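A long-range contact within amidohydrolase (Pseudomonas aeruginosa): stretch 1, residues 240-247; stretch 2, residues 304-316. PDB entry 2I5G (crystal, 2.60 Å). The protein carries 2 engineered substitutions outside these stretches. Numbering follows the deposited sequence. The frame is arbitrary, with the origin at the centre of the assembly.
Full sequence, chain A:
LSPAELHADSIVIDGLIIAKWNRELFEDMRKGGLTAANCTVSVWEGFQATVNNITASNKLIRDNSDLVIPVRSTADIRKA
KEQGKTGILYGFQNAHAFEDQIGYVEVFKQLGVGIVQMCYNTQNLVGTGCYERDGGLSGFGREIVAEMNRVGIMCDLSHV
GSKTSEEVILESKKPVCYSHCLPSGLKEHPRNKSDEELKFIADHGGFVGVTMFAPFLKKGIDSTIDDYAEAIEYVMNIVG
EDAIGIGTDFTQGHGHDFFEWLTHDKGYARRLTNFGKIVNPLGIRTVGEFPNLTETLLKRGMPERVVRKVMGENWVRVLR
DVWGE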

# COMPACT_ATOMS: atom_id res chain seq x y z
N GLY A 240 17.69 -28.59 -7.11
CA GLY A 240 17.60 -29.68 -8.07
C GLY A 240 17.76 -29.16 -9.49
O GLY A 240 17.57 -27.97 -9.73
N GLU A 241 18.09 -30.04 -10.43
CA GLU A 241 18.30 -29.61 -11.81
C GLU A 241 17.08 -29.20 -12.61
O GLU A 241 17.22 -28.78 -13.75
N ASP A 242 15.90 -29.32 -12.03
CA ASP A 242 14.70 -28.94 -12.76
C ASP A 242 14.07 -27.62 -12.33
O ASP A 242 13.19 -27.10 -13.01
N ALA A 243 14.55 -27.06 -11.22
CA ALA A 243 14.00 -25.80 -10.72
C ALA A 243 15.02 -24.66 -10.63
O ALA A 243 14.85 -23.73 -9.83
N ILE A 244 16.07 -24.71 -11.45
CA ILE A 244 17.10 -23.68 -11.42
C ILE A 244 17.33 -23.04 -12.79
O ILE A 244 17.24 -23.70 -13.82
N GLY A 245 17.63 -21.75 -12.79
CA GLY A 245 17.86 -21.03 -14.03
C GLY A 245 18.69 -19.78 -13.81
O GLY A 245 19.19 -19.53 -12.71
N ILE A 246 18.84 -18.98 -14.87
CA ILE A 246 19.62 -17.75 -14.79
C ILE A 246 18.77 -16.49 -14.68
O ILE A 246 17.72 -16.38 -15.31
N GLY A 247 19.25 -15.55 -13.86
CA GLY A 247 18.61 -14.26 -13.66
C GLY A 247 19.72 -13.26 -13.35
O GLY A 247 19.82 -12.74 -12.23
N GLU A 304 26.34 -31.74 -20.41
CA GLU A 304 25.60 -30.96 -21.41
C GLU A 304 24.11 -30.79 -21.10
O GLU A 304 23.60 -29.68 -21.09
N ARG A 305 23.44 -31.91 -20.84
CA ARG A 305 22.00 -31.92 -20.57
C ARG A 305 21.58 -30.97 -19.45
O ARG A 305 20.60 -30.25 -19.59
N VAL A 306 22.32 -30.99 -18.35
CA VAL A 306 22.00 -30.11 -17.23
C VAL A 306 22.24 -28.67 -17.67
O VAL A 306 21.44 -27.78 -17.37
N VAL A 307 23.33 -28.43 -18.38
CA VAL A 307 23.63 -27.09 -18.86
C VAL A 307 22.47 -26.52 -19.68
O VAL A 307 22.05 -25.38 -19.45
N ARG A 308 21.94 -27.30 -20.63
CA ARG A 308 20.82 -26.83 -21.44
C ARG A 308 19.75 -26.32 -20.48
O ARG A 308 19.13 -25.28 -20.70
N LYS A 309 19.55 -27.08 -19.40
CA LYS A 309 18.56 -26.75 -18.39
C LYS A 309 18.79 -25.37 -17.80
O LYS A 309 18.00 -24.45 -18.00
N VAL A 310 19.89 -25.24 -17.07
CA VAL A 310 20.24 -24.00 -16.41
C VAL A 310 20.30 -22.80 -17.33
O VAL A 310 19.98 -21.68 -16.92
N MSE A 311 20.68 -23.00 -18.58
CA MSE A 311 20.77 -21.86 -19.49
C MSE A 311 19.43 -21.38 -20.05
O MSE A 311 19.34 -20.24 -20.52
N GLY A 312 18.40 -22.22 -19.99
CA GLY A 312 17.12 -21.78 -20.51
C GLY A 312 15.96 -22.76 -20.52
O GLY A 312 14.84 -22.39 -20.17
N GLU A 313 16.21 -24.00 -20.92
CA GLU A 313 15.15 -25.00 -20.97
C GLU A 313 14.25 -25.00 -19.74
O GLU A 313 13.03 -25.08 -19.86
N ASN A 314 14.84 -24.90 -18.55
CA ASN A 314 14.06 -24.89 -17.32
C ASN A 314 13.10 -23.69 -17.25
O ASN A 314 11.96 -23.83 -16.80
N TRP A 315 13.56 -22.52 -17.68
CA TRP A 315 12.72 -21.34 -17.65
C TRP A 315 11.52 -21.56 -18.55
O TRP A 315 10.39 -21.20 -18.20
N VAL A 316 11.76 -22.15 -19.71
CA VAL A 316 10.69 -22.40 -20.66
C VAL A 316 9.61 -23.32 -20.10
O VAL A 316 8.42 -23.05 -20.25

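Strand 244-246 crosses helix 304-316 at 81°, and E241 and D242, in the turn before the strand, reach the same helix. Charged groups meet at the turn. E241 (chi1 p, chi2 t) starts sideways, but its carboxylate reaches the helix. E241 OE1 forms salt bridges with R305 NH1 at 2.4 Å, which is very short, and with K309 NZ at 3.2 Å, where the hydrogen bond is weak. K309 (m, m, t, p) points toward stretch 1, and its NZ also bridges to D242 OD2 at 3.2 Å. One ammonium thus holds two carboxylates.

Side-chain donors also reach backbone carbonyls. N314 (chi1 m) points toward stretch 1. Its ND2 donates to E241 O at 2.7 Å and to I244 O at 3.0 Å, so one amide nitrogen holds two carbonyls of stretch 1. W315 NE1 donates to I246 O at 3.0 Å, with the oxygen at the ring edge. G245 has no side chain; an ideal CB would sit a tight 3.2 Å from W315 CD1.

V310 (t) is the centre of the apolar packing. Its CG2 meets I244 CG2 at 3.8 Å, and its CG1 lies 4.2 Å from I246 CD1. I244 is t, t; I246 is m, m. The SE of selenomethionine M311 (m, m, m) is 4.3 Å from I246 CG1.

One water accepts from I246 N at 3.0 Å and can donate to V310 O, also 3.0 Å from the water, though other acceptors compete for its protons.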

# COMPACT_ATOMS: atom_id res chain seq x y z
CB GLU A 241 19.08 -30.66 -12.59
CG GLU A 241 18.46 -32.03 -12.60
CD GLU A 241 19.21 -32.98 -13.51
OE1 GLU A 241 19.04 -32.87 -14.74
OE2 GLU A 241 19.98 -33.82 -13.00
CB ASP A 242 13.66 -30.06 -12.67
CG ASP A 242 14.00 -31.25 -13.56
OD1 ASP A 242 13.35 -32.30 -13.42
OD2 ASP A 242 14.91 -31.12 -14.42
CB ALA A 243 13.37 -26.03 -9.36
CB ILE A 244 18.43 -24.27 -10.90
CG1 ILE A 244 19.44 -23.15 -10.67
CG2 ILE A 244 18.99 -25.27 -11.91
CD1 ILE A 244 20.78 -23.65 -10.19
CB ILE A 246 20.54 -17.62 -16.03
CG1 ILE A 246 21.61 -18.70 -15.97
CG2 ILE A 246 21.18 -16.24 -16.08
CD1 ILE A 246 22.45 -18.66 -14.69
CB GLU A 304 25.74 -31.58 -22.81
CG GLU A 304 25.44 -30.60 -23.94
CD GLU A 304 25.27 -31.26 -25.30
OE1 GLU A 304 24.15 -31.75 -25.60
OE2 GLU A 304 26.24 -31.29 -26.09
CB ARG A 305 21.55 -33.34 -20.25
CG ARG A 305 20.07 -33.61 -20.43
CD ARG A 305 19.47 -34.12 -19.14
NE ARG A 305 20.47 -34.85 -18.37
CZ ARG A 305 20.38 -35.07 -17.06
NH1 ARG A 305 19.33 -34.62 -16.39
NH2 ARG A 305 21.35 -35.72 -16.43
CB VAL A 306 22.87 -30.41 -15.99
CG1 VAL A 306 22.51 -29.45 -14.86
CG2 VAL A 306 22.67 -31.85 -15.54
CB VAL A 307 24.92 -27.07 -19.73
CG1 VAL A 307 25.16 -25.66 -20.27
CG2 VAL A 307 26.11 -27.54 -18.91
CB ARG A 308 20.21 -27.96 -22.26
CG ARG A 308 21.17 -29.02 -22.78
CD ARG A 308 21.78 -28.67 -24.13
NE ARG A 308 20.77 -28.32 -25.13
CZ ARG A 308 21.00 -28.30 -26.44
NH1 ARG A 308 22.19 -28.62 -26.92
NH2 ARG A 308 20.03 -27.92 -27.26
CB LYS A 309 18.60 -27.76 -17.24
CG LYS A 309 18.58 -29.21 -17.64
CD LYS A 309 17.28 -29.56 -18.32
CE LYS A 309 17.02 -31.05 -18.17
NZ LYS A 309 17.02 -31.46 -16.74
CB VAL A 310 21.59 -24.12 -15.67
CG1 VAL A 310 21.88 -22.84 -14.92
CG2 VAL A 310 21.54 -25.30 -14.71
CB MSE A 311 21.75 -22.15 -20.64
CG MSE A 311 23.21 -22.28 -20.20
SE MSE A 311 23.81 -20.83 -19.03
CE MSE A 311 23.78 -19.37 -20.29
CB GLU A 313 15.74 -26.40 -21.16
CG GLU A 313 16.36 -26.61 -22.53
CD GLU A 313 16.70 -28.06 -22.81
OE1 GLU A 313 17.13 -28.36 -23.95
OE2 GLU A 313 16.54 -28.90 -21.89
CB ASN A 314 14.99 -24.90 -16.10
CG ASN A 314 15.53 -26.29 -15.78
OD1 ASN A 314 15.35 -27.24 -16.55
ND2 ASN A 314 16.22 -26.42 -14.65
CB TRP A 315 13.48 -20.11 -18.14
CG TRP A 315 13.89 -19.20 -17.04
CD1 TRP A 315 15.15 -18.71 -16.80
CD2 TRP A 315 13.05 -18.64 -16.02
NE1 TRP A 315 15.13 -17.88 -15.71
CE2 TRP A 315 13.86 -17.82 -15.21
CE3 TRP A 315 11.68 -18.75 -15.72
CZ2 TRP A 315 13.35 -17.11 -14.11
CZ3 TRP A 315 11.18 -18.05 -14.63
CH2 TRP A 315 12.01 -17.24 -13.84
CB VAL A 316 11.24 -23.00 -21.98
CG1 VAL A 316 10.10 -23.28 -22.94
CG2 VAL A 316 12.24 -22.04 -22.61
O HOH W 1 18.42 -19.25 -17.85